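Local coordinates for adhesion G-protein coupled receptor G6 (Danio rerio, PDB 6V55) that probably couples cell adhesion to G-protein signalling as a calcium-binding adhesion receptor implicated in myelination, at residues A[511-514]-A[515-518]; A[661-664]-A[665-669]; A[737-740]-A[741-744]. All blocks are in the same frame, centred on the assembly; numbering follows the deposited sequence.

Interaction 1 (A[511-514]-A[515-518])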
loop_
_atom_site.group_PDB
_atom_site.type_symbol
_atom_site.label_atom_id
_atom_site.label_comp_id
_atom_site.label_asym_id
_atom_site.label_seq_id
_atom_site.Cartn_x
_atom_site.Cartn_y
_atom_site.Cartn_z
ATOM N N THR A 511 2.705 12.534 32.283
ATOM C CA THR A 511 2.672 12.408 33.730
ATOM C C THR A 511 1.699 11.286 34.061
ATOM O O THR A 511 0.518 11.358 33.702
ATOM C CB THR A 511 2.267 13.732 34.376
ATOM O OG1 THR A 511 1.170 14.296 33.642
ATOM C CG2 THR A 511 3.443 14.712 34.337
ATOM N N VAL A 512 2.207 10.236 34.700
ATOM C CA VAL A 512 1.428 9.019 34.854
ATOM C C VAL A 512 0.473 9.175 36.028
ATOM O O VAL A 512 0.767 9.863 37.015
ATOM C CB VAL A 512 2.348 7.799 35.026
ATOM C CG1 VAL A 512 3.018 7.463 33.718
ATOM C CG2 VAL A 512 3.400 8.074 36.063
ATOM N N SER A 513 -0.695 8.572 35.897
ATOM C CA SER A 513 -1.703 8.530 36.938
ATOM C C SER A 513 -2.088 7.079 37.086
ATOM O O SER A 513 -1.655 6.243 36.300
ATOM C CB SER A 513 -2.953 9.334 36.559
ATOM O OG SER A 513 -3.630 8.722 35.465
ATOM N N GLN A 514 -2.965 6.789 38.045
ATOM C CA GLN A 514 -3.623 5.488 38.068
ATOM C C GLN A 514 -4.542 5.303 36.858
ATOM O O GLN A 514 -4.691 4.180 36.354
ATOM C CB GLN A 514 -4.399 5.337 39.377
ATOM C CG GLN A 514 -5.027 3.979 39.610
ATOM C CD GLN A 514 -4.022 2.856 39.530
ATOM O OE1 GLN A 514 -3.234 2.666 40.454
ATOM N NE2 GLN A 514 -4.049 2.093 38.436
ATOM N N GLU A 515 -5.119 6.389 36.339
ATOM C CA GLU A 515 -6.092 6.252 35.264
ATOM C C GLU A 515 -5.458 6.142 33.886
ATOM O O GLU A 515 -6.033 5.482 33.010
ATOM C CB GLU A 515 -7.083 7.418 35.305
ATOM C CG GLU A 515 -8.316 7.102 36.163
ATOM C CD GLU A 515 -8.012 7.075 37.663
ATOM O OE1 GLU A 515 -7.233 7.954 38.122
ATOM O OE2 GLU A 515 -8.553 6.183 38.373
ATOM N N ASN A 516 -4.278 6.725 33.676
ATOM C CA ASN A 516 -3.621 6.607 32.383
ATOM C C ASN A 516 -2.472 5.595 32.363
ATOM O O ASN A 516 -1.826 5.469 31.317
ATOM C CB ASN A 516 -3.166 7.992 31.895
ATOM C CG ASN A 516 -1.836 8.432 32.462
ATOM O OD1 ASN A 516 -1.565 8.258 33.640
ATOM N ND2 ASN A 516 -1.013 9.057 31.623
ATOM N N ALA A 517 -2.229 4.854 33.472
ATOM C CA ALA A 517 -1.086 3.935 33.561
ATOM C C ALA A 517 -1.205 2.769 32.586
ATOM O O ALA A 517 -0.201 2.353 31.986
ATOM C CB ALA A 517 -0.937 3.373 34.970
ATOM N N MET A 518 -2.419 2.232 32.425
ATOM C CA MET A 518 -2.646 1.162 31.459
ATOM C C MET A 518 -2.443 1.640 30.028
ATOM O O MET A 518 -1.933 0.883 29.198
ATOM C CB MET A 518 -4.054 0.595 31.640
ATOM C CG MET A 518 -4.233 -0.848 31.168
ATOM S SD MET A 518 -2.802 -1.871 31.548
ATOM C CE MET A 518 -2.978 -3.255 30.468
#

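Interaction 2 (A[661-664]-A[665-669])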
loop_
_atom_site.group_PDB
_atom_site.type_symbol
_atom_site.label_atom_id
_atom_site.label_comp_id
_atom_site.label_asym_id
_atom_site.label_seq_id
_atom_site.Cartn_x
_atom_site.Cartn_y
_atom_site.Cartn_z
ATOM N N LEU A 661 14.294 -14.750 62.460
ATOM C CA LEU A 661 13.594 -13.508 62.162
ATOM C C LEU A 661 12.824 -13.048 63.386
ATOM O O LEU A 661 12.250 -13.868 64.106
ATOM C CB LEU A 661 12.624 -13.679 60.993
ATOM C CG LEU A 661 13.179 -13.622 59.569
ATOM C CD1 LEU A 661 12.040 -13.497 58.583
ATOM C CD2 LEU A 661 14.139 -12.471 59.400
ATOM N N SER A 662 12.804 -11.732 63.609
ATOM C CA SER A 662 11.965 -11.159 64.651
ATOM C C SER A 662 10.494 -11.273 64.268
ATOM O O SER A 662 10.152 -11.444 63.096
ATOM C CB SER A 662 12.301 -9.693 64.864
ATOM O OG SER A 662 11.812 -8.941 63.763
ATOM N N LEU A 663 9.618 -11.154 65.275
ATOM C CA LEU A 663 8.174 -11.190 65.026
ATOM C C LEU A 663 7.690 -9.986 64.237
ATOM O O LEU A 663 6.683 -10.086 63.526
ATOM C CB LEU A 663 7.395 -11.251 66.331
ATOM C CG LEU A 663 6.660 -12.551 66.618
ATOM C CD1 LEU A 663 7.673 -13.676 66.864
ATOM C CD2 LEU A 663 5.760 -12.330 67.810
ATOM N N SER A 664 8.372 -8.847 64.367
ATOM C CA SER A 664 8.095 -7.707 63.505
ATOM C C SER A 664 8.425 -8.018 62.050
ATOM O O SER A 664 7.680 -7.624 61.146
ATOM C CB SER A 664 8.885 -6.487 63.976
ATOM O OG SER A 664 9.246 -5.674 62.863
ATOM N N GLN A 665 9.529 -8.730 61.800
ATOM C CA GLN A 665 9.872 -9.067 60.425
ATOM C C GLN A 665 9.008 -10.204 59.897
ATOM O O GLN A 665 8.632 -10.190 58.720
ATOM C CB GLN A 665 11.360 -9.416 60.309
ATOM C CG GLN A 665 12.281 -8.190 60.363
ATOM C CD GLN A 665 13.732 -8.500 60.775
ATOM O OE1 GLN A 665 13.999 -9.146 61.803
ATOM N NE2 GLN A 665 14.675 -8.006 59.978
ATOM N N ILE A 666 8.629 -11.153 60.754
ATOM C CA ILE A 666 7.927 -12.343 60.280
ATOM C C ILE A 666 6.465 -12.062 59.931
ATOM O O ILE A 666 5.846 -12.849 59.206
ATOM C CB ILE A 666 8.102 -13.461 61.325
ATOM C CG1 ILE A 666 7.912 -14.833 60.696
ATOM C CG2 ILE A 666 7.170 -13.302 62.510
ATOM C CD1 ILE A 666 8.896 -15.825 61.245
ATOM N N GLU A 667 5.906 -10.942 60.385
ATOM C CA GLU A 667 4.570 -10.555 59.972
ATOM C C GLU A 667 4.579 -9.739 58.699
ATOM O O GLU A 667 3.524 -9.557 58.094
ATOM C CB GLU A 667 3.874 -9.759 61.070
ATOM C CG GLU A 667 3.175 -10.619 62.091
ATOM C CD GLU A 667 3.409 -10.111 63.496
ATOM O OE1 GLU A 667 3.203 -10.891 64.454
ATOM O OE2 GLU A 667 3.803 -8.925 63.633
ATOM N N LYS A 668 5.733 -9.265 58.260
ATOM C CA LYS A 668 5.843 -8.653 56.946
ATOM C C LYS A 668 6.137 -9.674 55.845
ATOM O O LYS A 668 6.472 -9.279 54.722
ATOM C CB LYS A 668 6.920 -7.558 56.971
ATOM C CG LYS A 668 6.651 -6.506 58.048
ATOM C CD LYS A 668 7.834 -5.579 58.280
ATOM C CE LYS A 668 7.613 -4.659 59.497
ATOM N NZ LYS A 668 8.749 -3.708 59.750
ATOM N N VAL A 669 6.025 -10.968 56.140
ATOM C CA VAL A 669 6.307 -12.029 55.181
ATOM C C VAL A 669 4.975 -12.638 54.754
ATOM O O VAL A 669 4.317 -13.356 55.521
ATOM C CB VAL A 669 7.259 -13.082 55.764
ATOM C CG1 VAL A 669 7.452 -14.230 54.788
ATOM C CG2 VAL A 669 8.600 -12.446 56.089
#

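Interaction 3 (A[737-740]-A[741-744])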
loop_
_atom_site.group_PDB
_atom_site.type_symbol
_atom_site.label_atom_id
_atom_site.label_comp_id
_atom_site.label_asym_id
_atom_site.label_seq_id
_atom_site.Cartn_x
_atom_site.Cartn_y
_atom_site.Cartn_z
ATOM N N ASN A 737 24.509 -2.105 45.718
ATOM C CA ASN A 737 25.296 -1.081 46.384
ATOM C C ASN A 737 26.682 -0.905 45.782
ATOM O O ASN A 737 27.324 0.126 46.040
ATOM C CB ASN A 737 25.424 -1.409 47.872
ATOM C CG ASN A 737 24.160 -1.110 48.632
ATOM O OD1 ASN A 737 23.566 -0.049 48.461
ATOM N ND2 ASN A 737 23.718 -2.057 49.455
ATOM N N LEU A 738 27.147 -1.877 44.996
ATOM C CA LEU A 738 28.485 -1.814 44.431
ATOM C C LEU A 738 28.553 -0.756 43.341
ATOM O O LEU A 738 27.530 -0.365 42.776
ATOM C CB LEU A 738 28.884 -3.175 43.868
ATOM C CG LEU A 738 29.047 -4.310 44.883
ATOM C CD1 LEU A 738 29.652 -5.535 44.221
ATOM C CD2 LEU A 738 29.885 -3.906 46.086
ATOM N N GLN A 739 29.776 -0.262 43.110
ATOM C CA GLN A 739 30.158 0.669 42.041
ATOM C C GLN A 739 29.330 1.959 42.070
ATOM O O GLN A 739 28.629 2.293 41.117
ATOM C CB GLN A 739 30.090 -0.029 40.682
ATOM C CG GLN A 739 30.910 -1.321 40.658
ATOM C CD GLN A 739 30.825 -2.055 39.327
ATOM O OE1 GLN A 739 30.669 -1.434 38.264
ATOM N NE2 GLN A 739 30.917 -3.387 39.379
ATOM N N ASN A 740 29.423 2.638 43.222
ATOM C CA ASN A 740 28.728 3.887 43.569
ATOM C C ASN A 740 27.217 3.764 43.382
ATOM O O ASN A 740 26.579 4.587 42.709
ATOM C CB ASN A 740 29.291 5.084 42.799
ATOM C CG ASN A 740 28.979 6.409 43.494
ATOM O OD1 ASN A 740 28.727 6.442 44.707
ATOM N ND2 ASN A 740 28.956 7.495 42.724
ATOM N N TYR A 741 26.680 2.668 43.941
ATOM C CA TYR A 741 25.247 2.357 43.994
ATOM C C TYR A 741 24.646 2.210 42.592
ATOM O O TYR A 741 23.518 2.634 42.326
ATOM C CB TYR A 741 24.492 3.386 44.851
ATOM C CG TYR A 741 25.107 3.546 46.219
ATOM C CD1 TYR A 741 24.880 2.590 47.217
ATOM C CD2 TYR A 741 25.945 4.621 46.513
ATOM C CE1 TYR A 741 25.451 2.712 48.480
ATOM C CE2 TYR A 741 26.523 4.750 47.770
ATOM C CZ TYR A 741 26.269 3.795 48.750
ATOM O OH TYR A 741 26.848 3.923 50.009
ATOM N N SER A 742 25.431 1.627 41.677
ATOM C CA SER A 742 24.958 1.250 40.353
ATOM C C SER A 742 24.752 -0.246 40.185
ATOM O O SER A 742 23.879 -0.647 39.416
ATOM C CB SER A 742 25.931 1.731 39.269
ATOM O OG SER A 742 27.008 0.823 39.108
ATOM N N GLY A 743 25.529 -1.083 40.874
ATOM C CA GLY A 743 25.312 -2.516 40.802
ATOM C C GLY A 743 26.461 -3.329 40.238
ATOM O O GLY A 743 27.149 -2.904 39.301
ATOM N N GLY A 744 26.666 -4.511 40.809
ATOM C CA GLY A 744 27.698 -5.429 40.360
ATOM C C GLY A 744 27.497 -6.767 41.032
ATOM O O GLY A 744 26.715 -6.893 41.979
#

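Interaction 1 (A[511-514]-A[515-518])
Asn-516 reaches back along the chain to Thr-511 and Ser-513, closing the tight turn that leads into helix 517-527. The turn fits an ST turn built on Ser-513, its bond to Glu-515 N weak and backed by a better one from Asn-516 N, in the helical part of what is probably the receptor's GAIN domain. Thr-511 takes part through its backbone: its O accepts a weak bond from Asn-516 ND2 at 3.5 Å. Val-512 runs past the oxygen end of the same amide, its CB 4.2 Å from Asn-516 OD1. Its branched side chain lies against helix 534-550, touching Ile-550 and the side chains of Lys-543 and Glu-546.

Ser-513 is the polar hub. Its OG lies between the backbone N and the carbonyl carbon (chi1 67°), which brings it over the chain ahead: it accepts from Asn-516 N at 2.8 Å with an N-H...O angle of 153°, and the weak bond from Glu-515 N measures 2.9 Å. A small hydroxyl side chain is well suited to this, since one short arm can meet two amide hydrogens. The exchange is mutual, as Ser-513 N donates to Asn-516 OD1, although the modelled 2.4 Å is doubtful as a true length. Asparagine thus turns both ends of its amide to the loop before it, the ND2 end only weakly.

Gln-514 borders a glycan sugar, and its bent chain (chi2 55°) carries OE1 to Lys-552 N, from which it accepts. Beneath the turn, buried Ala-517 faces Leu-547 and Ala-551, and its small CB lies 3.2 Å from Ser-513 O.

Interaction 2 (A[661-664]-A[665-669])
Gln-665 folds back over Ser-662, and the pair form a capping box at the start of the short, weakly bonded helix 663-666. From the outset the glutamine chain skirts the serine hydroxyl: CB and CG each lie 3.5 Å from Ser-662 OG. With CG beside its own backbone N (chi1 -75°) and the chain extended beyond, CD continues past the same oxygen. At the tip, OE1 accepts from Ser-662 OG at 2.9 Å, the hydroxyl lying 23° off the amide carbonyl plane, and takes a weak bond from Ser-662 N at 3.4 Å. The serine answers from its N-cap position, OG accepting from Gln-665 N at 3.0 Å. A serine can fill both roles, since its one hydroxyl donates and accepts; glutamine has the length to reach back to the cap's N-H.

Leu-661 crosses the glutamine at about a right angle. Its CB meets Ile-666 CD1 at 4.3 Å, and its CD1 meets Val-669 CG2, giving the turn an apolar underside. Leu-661 also touches Phe-705 and Ile-707 from the segment joining strands 697-701 and 714-719, Val-669 meets Phe-705 too, and Ile-666 meets Leu-658; in chain order the turn falls between strands 649-653 and 671-677.

Interaction 3 (A[737-740]-A[741-744])
Leu-738 O holds the tight side of this turn, gripped by two backbone donors. Gly-743 N comes in at 2.9 Å with a nearly straight N-H...O angle of 167°, and Ser-742 N adds a weak bond at 3.1 Å. Next to it, Ser-742 OG donates to Gln-739 O at 3.0 Å, its hydroxyl placed between backbone N and carbonyl carbon (chi1 83°), which tucks it back under the chain. Ser-742 N also bonds weakly to Gln-739 O, at 3.3 Å. With an alanine at this serine, Gln-739 O would probably lose its hydroxyl partner and keep, across the turn, just that weak backbone bond.

Gln-739, Asn-740 and Tyr-741 all have positive phi and psi, making a short left-handed helical turn within the GPS motif. Asn-740 suits this, asparagine taking left-handed angles more readily than most other non-glycine residues. Gly-743 follows, also with positive phi, where any CB would jam against the preceding carbonyl oxygen; at Gly-744 a CB would run into Gln-739 NE2, which is hydrogen-bonded to Asp-685 OD1. Gly-744 also pairs through its backbone with Asp-735.

The exposed side is looser. Asn-737 OD1 meets the edge of the Tyr-741 ring in its plane, 3.2 Å from CD1, with amide and ring planes 89° apart. Asn-740 OD1 approaches the other flank of that ring more distantly, 3.8 Å from CD2, while Tyr-741 N makes a weak bond to Asn-737 O.

Overall arrangement
The three contacts follow one another along the chain without overlapping, and all lie on the same side of the chain's centre. Interactions 2 and 3 are closest, with centres 28 Å apart and nearest atoms about 15 Å apart; interaction 1 is 33 Å from interaction 2 and 31 Å from interaction 3, centre to centre. Interaction 1 belongs to the helical part, whereas 661-669 and 737-744 are short helical turns between strands of the sheet region, the latter in the GPS motif. The calcium site, built by Glu-53, Asp-61 and their partners, lies in none of them. Among bound groups, attached sugars come close: the side chain of Gln-514 is about 4 Å from a bound NAG, and the side chain of Leu-661 is about 9 Å from a bound NAG.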